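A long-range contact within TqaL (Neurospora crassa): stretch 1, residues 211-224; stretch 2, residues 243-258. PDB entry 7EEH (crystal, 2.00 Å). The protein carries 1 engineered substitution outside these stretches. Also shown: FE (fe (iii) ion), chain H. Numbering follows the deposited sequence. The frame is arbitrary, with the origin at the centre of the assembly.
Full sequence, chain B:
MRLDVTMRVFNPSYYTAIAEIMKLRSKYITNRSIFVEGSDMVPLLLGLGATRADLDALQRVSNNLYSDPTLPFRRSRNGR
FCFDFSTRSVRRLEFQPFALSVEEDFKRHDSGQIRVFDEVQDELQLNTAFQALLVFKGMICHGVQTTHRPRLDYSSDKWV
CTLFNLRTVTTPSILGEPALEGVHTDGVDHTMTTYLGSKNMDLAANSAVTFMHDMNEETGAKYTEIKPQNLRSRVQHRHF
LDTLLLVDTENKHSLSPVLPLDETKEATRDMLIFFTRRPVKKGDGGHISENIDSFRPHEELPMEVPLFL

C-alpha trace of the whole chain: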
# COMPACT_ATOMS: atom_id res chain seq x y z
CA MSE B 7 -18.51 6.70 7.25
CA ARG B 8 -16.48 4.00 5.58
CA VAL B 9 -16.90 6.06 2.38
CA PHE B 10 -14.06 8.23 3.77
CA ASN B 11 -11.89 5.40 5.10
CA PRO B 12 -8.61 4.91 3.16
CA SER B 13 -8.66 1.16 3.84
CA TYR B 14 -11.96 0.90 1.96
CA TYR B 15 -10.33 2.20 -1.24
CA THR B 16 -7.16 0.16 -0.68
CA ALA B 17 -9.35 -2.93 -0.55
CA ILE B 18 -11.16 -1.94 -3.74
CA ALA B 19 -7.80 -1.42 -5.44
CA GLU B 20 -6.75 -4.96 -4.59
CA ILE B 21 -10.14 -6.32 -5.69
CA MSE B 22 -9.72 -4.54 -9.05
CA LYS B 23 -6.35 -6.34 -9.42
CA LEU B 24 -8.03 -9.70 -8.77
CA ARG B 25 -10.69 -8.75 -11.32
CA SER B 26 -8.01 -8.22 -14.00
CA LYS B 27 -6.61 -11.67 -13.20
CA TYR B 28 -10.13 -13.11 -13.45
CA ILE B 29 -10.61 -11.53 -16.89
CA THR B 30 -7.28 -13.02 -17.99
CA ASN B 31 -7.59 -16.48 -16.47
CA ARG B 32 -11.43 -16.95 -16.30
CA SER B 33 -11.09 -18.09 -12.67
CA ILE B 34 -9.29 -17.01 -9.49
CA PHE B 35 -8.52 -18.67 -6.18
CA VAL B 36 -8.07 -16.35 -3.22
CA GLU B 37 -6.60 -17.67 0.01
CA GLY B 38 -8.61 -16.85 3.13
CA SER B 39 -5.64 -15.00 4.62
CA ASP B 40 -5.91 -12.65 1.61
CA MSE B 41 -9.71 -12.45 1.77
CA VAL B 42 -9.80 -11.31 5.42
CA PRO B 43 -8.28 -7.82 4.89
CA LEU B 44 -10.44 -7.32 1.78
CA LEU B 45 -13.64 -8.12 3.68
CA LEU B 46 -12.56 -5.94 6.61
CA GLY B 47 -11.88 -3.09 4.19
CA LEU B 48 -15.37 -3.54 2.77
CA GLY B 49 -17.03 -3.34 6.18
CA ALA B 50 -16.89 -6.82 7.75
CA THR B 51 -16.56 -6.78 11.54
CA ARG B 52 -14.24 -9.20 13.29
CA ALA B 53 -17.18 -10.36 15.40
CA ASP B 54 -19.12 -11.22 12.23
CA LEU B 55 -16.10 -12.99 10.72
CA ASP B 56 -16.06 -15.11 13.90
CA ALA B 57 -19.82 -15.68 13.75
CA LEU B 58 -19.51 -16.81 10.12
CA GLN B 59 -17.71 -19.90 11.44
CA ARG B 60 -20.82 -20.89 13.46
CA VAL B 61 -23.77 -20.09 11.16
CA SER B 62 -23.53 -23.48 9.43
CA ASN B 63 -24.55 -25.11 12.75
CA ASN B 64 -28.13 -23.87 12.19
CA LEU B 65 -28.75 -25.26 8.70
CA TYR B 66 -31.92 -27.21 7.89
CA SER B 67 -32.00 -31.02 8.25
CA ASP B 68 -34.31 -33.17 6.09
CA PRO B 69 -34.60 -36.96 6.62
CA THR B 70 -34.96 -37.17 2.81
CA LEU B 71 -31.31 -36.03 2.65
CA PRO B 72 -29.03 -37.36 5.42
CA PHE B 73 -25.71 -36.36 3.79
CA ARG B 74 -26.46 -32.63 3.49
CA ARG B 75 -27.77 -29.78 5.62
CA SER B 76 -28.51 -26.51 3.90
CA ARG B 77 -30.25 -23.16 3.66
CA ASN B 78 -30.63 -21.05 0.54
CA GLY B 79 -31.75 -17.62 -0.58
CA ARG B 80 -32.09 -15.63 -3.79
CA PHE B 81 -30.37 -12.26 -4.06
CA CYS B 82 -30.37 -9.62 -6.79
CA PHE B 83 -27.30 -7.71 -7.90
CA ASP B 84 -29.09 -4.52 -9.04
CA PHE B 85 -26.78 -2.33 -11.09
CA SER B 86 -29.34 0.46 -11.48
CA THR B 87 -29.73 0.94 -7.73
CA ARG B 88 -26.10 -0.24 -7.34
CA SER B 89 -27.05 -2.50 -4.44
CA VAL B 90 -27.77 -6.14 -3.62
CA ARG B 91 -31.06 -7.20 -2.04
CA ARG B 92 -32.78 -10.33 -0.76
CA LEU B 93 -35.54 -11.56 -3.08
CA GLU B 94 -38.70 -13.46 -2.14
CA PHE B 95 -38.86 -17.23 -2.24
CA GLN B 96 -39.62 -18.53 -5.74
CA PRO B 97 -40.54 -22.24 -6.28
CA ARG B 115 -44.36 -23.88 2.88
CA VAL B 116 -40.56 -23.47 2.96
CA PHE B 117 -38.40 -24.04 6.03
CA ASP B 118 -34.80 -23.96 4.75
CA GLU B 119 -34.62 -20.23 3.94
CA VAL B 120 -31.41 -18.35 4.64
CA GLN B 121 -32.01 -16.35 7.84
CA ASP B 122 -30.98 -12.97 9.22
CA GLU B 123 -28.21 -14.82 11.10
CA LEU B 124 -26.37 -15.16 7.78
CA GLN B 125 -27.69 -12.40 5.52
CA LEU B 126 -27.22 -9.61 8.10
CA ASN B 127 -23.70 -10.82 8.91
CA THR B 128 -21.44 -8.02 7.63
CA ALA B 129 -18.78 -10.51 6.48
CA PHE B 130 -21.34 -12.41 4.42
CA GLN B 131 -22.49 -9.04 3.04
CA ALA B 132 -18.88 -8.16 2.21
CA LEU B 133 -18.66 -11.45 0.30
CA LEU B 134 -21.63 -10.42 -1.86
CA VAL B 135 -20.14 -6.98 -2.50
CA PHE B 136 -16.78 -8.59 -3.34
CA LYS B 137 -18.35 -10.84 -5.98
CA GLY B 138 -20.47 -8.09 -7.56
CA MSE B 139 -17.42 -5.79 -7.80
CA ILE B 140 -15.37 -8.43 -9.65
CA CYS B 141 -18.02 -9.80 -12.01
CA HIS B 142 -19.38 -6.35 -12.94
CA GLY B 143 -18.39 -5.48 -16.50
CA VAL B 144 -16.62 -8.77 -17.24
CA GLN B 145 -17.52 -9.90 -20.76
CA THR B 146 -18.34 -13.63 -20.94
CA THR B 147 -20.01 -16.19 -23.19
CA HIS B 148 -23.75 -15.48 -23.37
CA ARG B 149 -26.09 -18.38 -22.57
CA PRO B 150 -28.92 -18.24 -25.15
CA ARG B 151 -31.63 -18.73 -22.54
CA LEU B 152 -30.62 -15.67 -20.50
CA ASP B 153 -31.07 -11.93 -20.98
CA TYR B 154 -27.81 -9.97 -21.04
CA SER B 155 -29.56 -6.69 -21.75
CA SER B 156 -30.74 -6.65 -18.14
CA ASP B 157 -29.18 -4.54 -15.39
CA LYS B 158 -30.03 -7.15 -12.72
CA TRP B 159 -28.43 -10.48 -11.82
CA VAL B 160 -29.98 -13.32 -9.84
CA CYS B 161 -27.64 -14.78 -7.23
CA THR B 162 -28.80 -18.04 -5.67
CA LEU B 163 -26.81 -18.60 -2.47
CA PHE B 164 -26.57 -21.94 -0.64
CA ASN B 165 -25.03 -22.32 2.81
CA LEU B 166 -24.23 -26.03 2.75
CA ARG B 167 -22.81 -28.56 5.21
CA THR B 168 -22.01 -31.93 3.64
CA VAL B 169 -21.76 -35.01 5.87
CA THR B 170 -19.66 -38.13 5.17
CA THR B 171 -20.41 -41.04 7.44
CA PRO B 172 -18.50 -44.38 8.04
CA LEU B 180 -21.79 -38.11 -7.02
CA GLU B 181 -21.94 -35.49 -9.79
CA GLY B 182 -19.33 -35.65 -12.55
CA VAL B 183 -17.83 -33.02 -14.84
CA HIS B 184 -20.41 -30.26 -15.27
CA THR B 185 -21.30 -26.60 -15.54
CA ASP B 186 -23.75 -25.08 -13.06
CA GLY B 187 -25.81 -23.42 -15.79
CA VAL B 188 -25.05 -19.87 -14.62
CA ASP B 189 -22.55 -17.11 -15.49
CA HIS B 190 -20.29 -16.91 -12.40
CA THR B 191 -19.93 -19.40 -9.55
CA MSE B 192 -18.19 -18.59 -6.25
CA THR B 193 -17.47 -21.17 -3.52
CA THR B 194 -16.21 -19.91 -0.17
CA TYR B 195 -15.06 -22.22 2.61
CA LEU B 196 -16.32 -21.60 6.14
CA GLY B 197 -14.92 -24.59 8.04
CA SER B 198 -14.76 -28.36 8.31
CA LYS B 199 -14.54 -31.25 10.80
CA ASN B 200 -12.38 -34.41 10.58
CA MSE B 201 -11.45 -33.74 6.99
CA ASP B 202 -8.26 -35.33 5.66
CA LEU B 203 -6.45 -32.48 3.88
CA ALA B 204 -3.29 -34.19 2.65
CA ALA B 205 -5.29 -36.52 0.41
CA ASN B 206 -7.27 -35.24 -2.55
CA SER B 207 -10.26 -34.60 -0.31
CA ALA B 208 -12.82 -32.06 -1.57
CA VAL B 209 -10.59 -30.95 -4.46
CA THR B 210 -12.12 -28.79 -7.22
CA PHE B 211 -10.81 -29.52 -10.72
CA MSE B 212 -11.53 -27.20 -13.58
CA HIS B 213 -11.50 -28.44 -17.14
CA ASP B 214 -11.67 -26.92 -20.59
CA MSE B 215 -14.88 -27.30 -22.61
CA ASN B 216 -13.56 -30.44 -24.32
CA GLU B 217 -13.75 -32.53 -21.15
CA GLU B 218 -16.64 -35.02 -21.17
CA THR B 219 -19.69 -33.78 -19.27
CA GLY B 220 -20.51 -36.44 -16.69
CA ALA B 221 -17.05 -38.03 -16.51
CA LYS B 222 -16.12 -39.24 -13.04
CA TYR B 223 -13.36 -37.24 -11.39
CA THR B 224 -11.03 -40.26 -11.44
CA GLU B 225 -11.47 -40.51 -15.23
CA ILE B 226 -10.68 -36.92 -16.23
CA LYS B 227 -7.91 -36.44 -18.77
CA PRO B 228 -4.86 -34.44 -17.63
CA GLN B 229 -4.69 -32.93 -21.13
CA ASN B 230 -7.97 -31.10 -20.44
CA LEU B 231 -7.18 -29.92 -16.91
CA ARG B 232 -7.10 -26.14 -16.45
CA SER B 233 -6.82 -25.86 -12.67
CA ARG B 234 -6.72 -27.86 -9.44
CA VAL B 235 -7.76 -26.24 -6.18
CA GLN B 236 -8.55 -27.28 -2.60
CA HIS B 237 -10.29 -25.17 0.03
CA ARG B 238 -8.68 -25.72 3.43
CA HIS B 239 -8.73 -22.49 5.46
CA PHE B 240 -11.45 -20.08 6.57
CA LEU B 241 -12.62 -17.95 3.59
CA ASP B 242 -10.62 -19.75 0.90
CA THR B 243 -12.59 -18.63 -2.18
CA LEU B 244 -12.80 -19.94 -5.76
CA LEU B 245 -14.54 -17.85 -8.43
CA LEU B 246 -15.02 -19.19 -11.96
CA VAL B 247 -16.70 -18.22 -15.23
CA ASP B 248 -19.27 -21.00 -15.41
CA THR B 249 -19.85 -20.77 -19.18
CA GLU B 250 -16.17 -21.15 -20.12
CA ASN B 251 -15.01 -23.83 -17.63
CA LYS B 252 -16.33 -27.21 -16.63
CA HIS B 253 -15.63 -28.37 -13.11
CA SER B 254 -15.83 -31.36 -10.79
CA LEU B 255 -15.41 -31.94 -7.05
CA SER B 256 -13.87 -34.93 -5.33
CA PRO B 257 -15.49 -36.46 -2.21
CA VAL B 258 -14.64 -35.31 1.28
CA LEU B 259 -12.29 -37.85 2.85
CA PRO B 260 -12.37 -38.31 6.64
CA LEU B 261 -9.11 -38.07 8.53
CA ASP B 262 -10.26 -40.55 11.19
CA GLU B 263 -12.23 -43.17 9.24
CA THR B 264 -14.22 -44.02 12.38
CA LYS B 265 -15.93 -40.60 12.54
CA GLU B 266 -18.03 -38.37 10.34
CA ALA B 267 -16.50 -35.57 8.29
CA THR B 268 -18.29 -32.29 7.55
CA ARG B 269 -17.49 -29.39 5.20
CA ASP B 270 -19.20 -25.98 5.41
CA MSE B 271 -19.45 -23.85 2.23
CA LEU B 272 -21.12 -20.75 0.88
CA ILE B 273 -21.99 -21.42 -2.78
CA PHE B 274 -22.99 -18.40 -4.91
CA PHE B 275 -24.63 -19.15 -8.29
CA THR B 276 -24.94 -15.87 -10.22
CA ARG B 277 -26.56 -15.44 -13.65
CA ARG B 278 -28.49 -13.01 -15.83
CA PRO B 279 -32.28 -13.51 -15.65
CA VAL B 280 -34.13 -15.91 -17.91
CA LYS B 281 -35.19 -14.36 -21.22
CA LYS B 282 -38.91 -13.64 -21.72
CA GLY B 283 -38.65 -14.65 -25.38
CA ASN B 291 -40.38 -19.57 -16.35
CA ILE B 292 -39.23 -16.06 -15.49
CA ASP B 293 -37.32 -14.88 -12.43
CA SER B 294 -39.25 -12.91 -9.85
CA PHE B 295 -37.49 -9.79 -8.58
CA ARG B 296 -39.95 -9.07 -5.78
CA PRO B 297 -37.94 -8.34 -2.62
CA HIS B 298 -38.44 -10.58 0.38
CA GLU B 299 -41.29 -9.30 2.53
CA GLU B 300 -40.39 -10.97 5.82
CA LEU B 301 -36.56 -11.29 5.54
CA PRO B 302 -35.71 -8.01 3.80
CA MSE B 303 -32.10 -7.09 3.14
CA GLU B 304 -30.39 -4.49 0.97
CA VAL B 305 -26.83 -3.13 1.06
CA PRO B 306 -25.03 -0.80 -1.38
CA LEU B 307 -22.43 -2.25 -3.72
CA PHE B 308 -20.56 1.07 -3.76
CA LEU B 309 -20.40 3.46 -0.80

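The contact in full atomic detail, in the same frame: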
# COMPACT_ATOMS: atom_id res chain seq x y z
N PHE B 211 -11.51 -29.55 -9.44
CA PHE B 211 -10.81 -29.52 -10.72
C PHE B 211 -11.58 -28.64 -11.68
O PHE B 211 -12.81 -28.65 -11.70
CB PHE B 211 -10.67 -30.93 -11.31
CG PHE B 211 -9.95 -31.88 -10.42
CD1 PHE B 211 -8.57 -31.94 -10.42
CD2 PHE B 211 -10.65 -32.71 -9.55
CE1 PHE B 211 -7.89 -32.82 -9.59
CE2 PHE B 211 -9.98 -33.59 -8.70
CZ PHE B 211 -8.60 -33.64 -8.73
N MSE B 212 -10.86 -27.88 -12.49
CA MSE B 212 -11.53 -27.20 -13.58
C MSE B 212 -10.94 -27.67 -14.89
O MSE B 212 -9.73 -27.88 -15.00
CB MSE B 212 -11.43 -25.70 -13.43
CG MSE B 212 -12.21 -25.18 -12.23
SE MSE B 212 -11.55 -23.41 -11.91
CE MSE B 212 -11.70 -22.80 -13.72
N HIS B 213 -11.82 -27.81 -15.88
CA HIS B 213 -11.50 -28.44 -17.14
C HIS B 213 -11.88 -27.49 -18.26
O HIS B 213 -12.74 -26.62 -18.10
CB HIS B 213 -12.24 -29.78 -17.31
CG HIS B 213 -12.40 -30.55 -16.03
ND1 HIS B 213 -11.46 -31.45 -15.58
CD2 HIS B 213 -13.39 -30.55 -15.11
CE1 HIS B 213 -11.87 -31.99 -14.44
NE2 HIS B 213 -13.04 -31.45 -14.13
N ASP B 214 -11.23 -27.65 -19.41
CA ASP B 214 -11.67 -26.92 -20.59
C ASP B 214 -12.95 -27.55 -21.13
O ASP B 214 -13.40 -28.60 -20.65
CB ASP B 214 -10.56 -26.86 -21.65
CG ASP B 214 -10.18 -28.23 -22.21
OD1 ASP B 214 -11.08 -28.98 -22.64
OD2 ASP B 214 -8.98 -28.55 -22.24
N MSE B 215 -13.57 -26.89 -22.08
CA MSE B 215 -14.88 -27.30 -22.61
C MSE B 215 -14.84 -28.62 -23.37
O MSE B 215 -15.87 -29.14 -23.65
CB MSE B 215 -15.51 -26.17 -23.42
CG MSE B 215 -15.56 -24.88 -22.66
SE MSE B 215 -16.74 -25.00 -21.15
CE MSE B 215 -18.43 -25.25 -21.96
N ASN B 216 -13.67 -29.17 -23.62
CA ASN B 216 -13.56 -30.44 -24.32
C ASN B 216 -13.56 -31.63 -23.38
O ASN B 216 -13.57 -32.78 -23.85
CB ASN B 216 -12.31 -30.45 -25.20
CG ASN B 216 -12.37 -29.43 -26.31
OD1 ASN B 216 -13.45 -29.09 -26.80
ND2 ASN B 216 -11.21 -28.94 -26.73
N GLU B 217 -13.55 -31.42 -22.07
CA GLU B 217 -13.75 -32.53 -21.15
C GLU B 217 -15.19 -33.04 -21.26
O GLU B 217 -16.12 -32.28 -21.53
CB GLU B 217 -13.43 -32.11 -19.71
CG GLU B 217 -13.43 -33.24 -18.68
CD GLU B 217 -12.55 -34.41 -19.09
OE1 GLU B 217 -13.05 -35.31 -19.81
OE2 GLU B 217 -11.36 -34.44 -18.70
N GLU B 218 -15.35 -34.34 -21.05
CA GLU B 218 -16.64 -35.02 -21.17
C GLU B 218 -17.56 -34.67 -20.00
O GLU B 218 -17.29 -35.05 -18.86
CB GLU B 218 -16.40 -36.53 -21.22
CG GLU B 218 -17.54 -37.36 -21.81
CD GLU B 218 -17.70 -37.19 -23.31
OE1 GLU B 218 -16.73 -36.73 -23.98
OE2 GLU B 218 -18.79 -37.52 -23.83
N THR B 219 -18.67 -33.98 -20.28
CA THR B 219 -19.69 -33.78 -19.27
C THR B 219 -20.13 -35.12 -18.68
O THR B 219 -20.45 -36.05 -19.42
CB THR B 219 -20.91 -33.06 -19.86
OG1 THR B 219 -20.50 -31.81 -20.44
CG2 THR B 219 -21.96 -32.80 -18.80
N GLY B 220 -20.12 -35.22 -17.36
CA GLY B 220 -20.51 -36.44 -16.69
C GLY B 220 -19.38 -37.38 -16.33
O GLY B 220 -19.60 -38.30 -15.53
N ALA B 221 -18.19 -37.20 -16.88
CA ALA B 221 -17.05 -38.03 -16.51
C ALA B 221 -16.83 -38.00 -15.00
O ALA B 221 -16.99 -36.96 -14.36
CB ALA B 221 -15.79 -37.55 -17.22
N LYS B 222 -16.47 -39.15 -14.45
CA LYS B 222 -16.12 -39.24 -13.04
C LYS B 222 -14.75 -38.61 -12.81
O LYS B 222 -13.87 -38.65 -13.68
CB LYS B 222 -16.10 -40.70 -12.59
CG LYS B 222 -17.30 -41.13 -11.74
CD LYS B 222 -18.58 -41.22 -12.59
CE LYS B 222 -18.56 -42.41 -13.56
NZ LYS B 222 -19.94 -42.90 -13.88
N TYR B 223 -14.57 -38.02 -11.63
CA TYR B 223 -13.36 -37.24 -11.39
C TYR B 223 -12.09 -38.09 -11.48
O TYR B 223 -11.02 -37.55 -11.77
CB TYR B 223 -13.43 -36.53 -10.03
CG TYR B 223 -12.72 -37.25 -8.91
CD1 TYR B 223 -13.39 -38.21 -8.16
CD2 TYR B 223 -11.39 -36.98 -8.61
CE1 TYR B 223 -12.75 -38.87 -7.12
CE2 TYR B 223 -10.75 -37.64 -7.59
CZ TYR B 223 -11.43 -38.58 -6.85
OH TYR B 223 -10.79 -39.24 -5.82
N THR B 224 -12.19 -39.40 -11.23
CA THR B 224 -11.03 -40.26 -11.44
C THR B 224 -10.68 -40.41 -12.92
O THR B 224 -9.52 -40.68 -13.24
CB THR B 224 -11.28 -41.64 -10.83
OG1 THR B 224 -12.65 -42.02 -11.04
CG2 THR B 224 -11.00 -41.61 -9.34
N THR B 243 -11.53 -18.99 -1.24
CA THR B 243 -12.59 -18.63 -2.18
C THR B 243 -12.15 -18.91 -3.62
O THR B 243 -11.10 -18.43 -4.06
CB THR B 243 -12.98 -17.15 -2.05
OG1 THR B 243 -13.63 -16.93 -0.79
CG2 THR B 243 -13.96 -16.76 -3.14
N LEU B 244 -12.96 -19.69 -4.33
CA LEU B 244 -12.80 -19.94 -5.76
C LEU B 244 -13.92 -19.24 -6.50
O LEU B 244 -15.09 -19.39 -6.14
CB LEU B 244 -12.86 -21.45 -6.05
CG LEU B 244 -12.90 -21.80 -7.53
CD1 LEU B 244 -11.55 -21.50 -8.19
CD2 LEU B 244 -13.33 -23.26 -7.75
N LEU B 245 -13.57 -18.47 -7.54
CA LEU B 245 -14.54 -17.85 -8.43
C LEU B 245 -14.23 -18.28 -9.86
O LEU B 245 -13.07 -18.25 -10.27
CB LEU B 245 -14.48 -16.32 -8.29
CG LEU B 245 -15.32 -15.44 -9.23
CD1 LEU B 245 -16.79 -15.60 -8.89
CD2 LEU B 245 -14.90 -13.99 -9.05
N LEU B 246 -15.25 -18.68 -10.62
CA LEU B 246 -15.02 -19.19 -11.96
C LEU B 246 -16.11 -18.74 -12.91
O LEU B 246 -17.27 -18.58 -12.52
CB LEU B 246 -14.91 -20.73 -11.99
CG LEU B 246 -16.08 -21.60 -11.49
CD1 LEU B 246 -17.12 -21.85 -12.58
CD2 LEU B 246 -15.53 -22.92 -10.98
N VAL B 247 -15.74 -18.54 -14.18
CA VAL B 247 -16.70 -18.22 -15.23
C VAL B 247 -17.35 -19.53 -15.65
O VAL B 247 -16.70 -20.41 -16.21
CB VAL B 247 -16.02 -17.53 -16.42
CG1 VAL B 247 -17.04 -17.30 -17.58
CG2 VAL B 247 -15.39 -16.21 -15.97
N ASP B 248 -18.64 -19.68 -15.34
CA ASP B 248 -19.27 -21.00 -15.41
C ASP B 248 -19.55 -21.44 -16.84
O ASP B 248 -19.72 -22.64 -17.10
CB ASP B 248 -20.58 -20.99 -14.61
CG ASP B 248 -21.25 -22.36 -14.55
OD1 ASP B 248 -20.60 -23.34 -14.12
OD2 ASP B 248 -22.43 -22.45 -14.94
N THR B 249 -19.60 -20.49 -17.78
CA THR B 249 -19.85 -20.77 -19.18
C THR B 249 -18.59 -21.12 -19.96
O THR B 249 -18.69 -21.58 -21.10
CB THR B 249 -20.51 -19.55 -19.84
OG1 THR B 249 -19.78 -18.38 -19.48
CG2 THR B 249 -21.94 -19.39 -19.36
N GLU B 250 -17.41 -20.92 -19.39
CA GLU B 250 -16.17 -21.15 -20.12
C GLU B 250 -15.28 -22.19 -19.47
O GLU B 250 -14.20 -22.48 -20.01
CB GLU B 250 -15.41 -19.83 -20.30
CG GLU B 250 -16.23 -18.78 -20.99
CD GLU B 250 -15.62 -17.41 -20.90
OE1 GLU B 250 -14.39 -17.33 -20.70
OE2 GLU B 250 -16.38 -16.42 -20.99
N ASN B 251 -15.70 -22.76 -18.34
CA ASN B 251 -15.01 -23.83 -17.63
C ASN B 251 -16.03 -24.90 -17.29
O ASN B 251 -17.22 -24.62 -17.17
CB ASN B 251 -14.40 -23.39 -16.29
CG ASN B 251 -13.43 -22.26 -16.43
OD1 ASN B 251 -12.25 -22.49 -16.69
ND2 ASN B 251 -13.90 -21.03 -16.22
N LYS B 252 -15.57 -26.15 -17.27
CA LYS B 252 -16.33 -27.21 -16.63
C LYS B 252 -15.60 -27.48 -15.32
O LYS B 252 -14.43 -27.11 -15.17
CB LYS B 252 -16.41 -28.48 -17.49
CG LYS B 252 -17.36 -28.41 -18.66
CD LYS B 252 -17.30 -29.61 -19.60
CE LYS B 252 -18.15 -29.38 -20.86
NZ LYS B 252 -17.98 -30.43 -21.92
N HIS B 253 -16.30 -28.09 -14.36
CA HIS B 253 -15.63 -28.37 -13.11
C HIS B 253 -16.18 -29.66 -12.50
O HIS B 253 -17.19 -30.20 -12.93
CB HIS B 253 -15.76 -27.19 -12.13
CG HIS B 253 -17.17 -26.82 -11.80
ND1 HIS B 253 -17.94 -26.02 -12.61
CD2 HIS B 253 -17.94 -27.14 -10.73
CE1 HIS B 253 -19.13 -25.85 -12.06
NE2 HIS B 253 -19.16 -26.52 -10.92
N SER B 254 -15.46 -30.15 -11.50
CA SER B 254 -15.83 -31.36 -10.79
C SER B 254 -15.20 -31.29 -9.40
O SER B 254 -14.19 -30.63 -9.20
CB SER B 254 -15.39 -32.62 -11.54
OG SER B 254 -13.98 -32.74 -11.58
N LEU B 255 -15.83 -31.97 -8.44
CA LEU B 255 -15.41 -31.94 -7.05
C LEU B 255 -15.21 -33.37 -6.56
O LEU B 255 -16.02 -34.25 -6.84
CB LEU B 255 -16.45 -31.20 -6.18
CG LEU B 255 -16.24 -31.05 -4.66
CD1 LEU B 255 -14.97 -30.27 -4.30
CD2 LEU B 255 -17.47 -30.42 -3.98
N SER B 256 -14.12 -33.60 -5.86
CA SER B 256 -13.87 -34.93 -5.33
C SER B 256 -14.50 -35.07 -3.95
O SER B 256 -14.72 -34.06 -3.26
CB SER B 256 -12.37 -35.20 -5.26
OG SER B 256 -11.78 -34.57 -4.14
N PRO B 257 -14.81 -36.29 -3.51
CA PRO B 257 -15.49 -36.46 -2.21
C PRO B 257 -14.64 -35.99 -1.05
O PRO B 257 -13.41 -36.05 -1.07
CB PRO B 257 -15.73 -37.97 -2.13
CG PRO B 257 -15.62 -38.46 -3.54
CD PRO B 257 -14.63 -37.57 -4.21
N VAL B 258 -15.32 -35.53 0.01
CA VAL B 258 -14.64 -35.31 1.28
C VAL B 258 -14.13 -36.64 1.80
O VAL B 258 -14.86 -37.64 1.82
CB VAL B 258 -15.58 -34.64 2.29
CG1 VAL B 258 -14.87 -34.45 3.62
CG2 VAL B 258 -16.07 -33.32 1.76
FE FE H . -20.85 -27.14 -9.76
O HOH W 1 -22.78 -27.96 -8.88

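Antiparallel strands pair through their backbones, but the side chains on each face decide what such a pairing can carry, and this contact in TqaL illustrates the division well. Its apolar centre is Met-212, a selenomethionine, buried on the face it shares with His-253. Unbranched and flexible, its side chain (m, t, p) reaches past its immediate partner, setting SE of Met-212 4.1 Å from CD2 of Leu-246 and 4.2 Å from CD1 of Leu-244, two leucines of the preceding strand of stretch 2 that point toward stretch 1. The terminal CE of Met-212 lies 3.0 Å from OD1 of Asn-251, while ND2 of Asn-251 donates a hydrogen bond back to O of Val-247 (2.9 Å) and so braces the loop between the two strands.

The backbones form a regular ladder. Phe-211 and Ser-254 exchange two hydrogen bonds, Phe-211 N to Ser-254 O (2.9 Å) and Ser-254 N to Phe-211 O (3.1 Å); His-213 and Lys-252 do the same, with His-213 N to Lys-252 O at 2.8 Å and Lys-252 N to His-213 O at 3.0 Å. Between these pairs, Met-212 and His-253 form the non-hydrogen-bonded pair, their CA atoms only 4.3 Å apart. The side chain of His-253 then leads away from stretch 1, and NE2 of His-253 binds the iron, FE, at 2.1 Å, so the ladder anchors the backbone of a metal ligand.

The other face, bearing Phe-211, His-213, Lys-252 and Ser-254, is more polar. The end of the His-213 side chain comes nearer stretch 2, and NE2 of His-213 and OG of Ser-254 share a 3.0 Å hydrogen bond at the edge of the imidazole; a hydroxyl suits this place because it can donate or accept. Farther along, Tyr-223 packs against Ser-256 and Pro-257. CB of Ser-256 sits over one face of the Tyr-223 ring, 3.8 Å from the centroid in a CH-pi contact, and CE1 of Tyr-223 packs 3.7 Å from CD of Pro-257.

At the polar edge, Lys-252 extends along its chi2 to chi4 (all t) to the loop that follows His-213. NZ of Lys-252 donates to O of Glu-217 (2.7 Å) and O of Met-215 (3.0 Å), and weakly to OG1 of Thr-219 (3.2 Å). A long chain ending in an ammonium suits this place: the methylenes span the gap and the charge gathers three oxygens. The type I turn from Asp-214 to Glu-217 helps to shape that loop, and SE of Met-215 comes within 3.7 Å of N of Asn-251. In all, 877 Å² is buried between the two stretches.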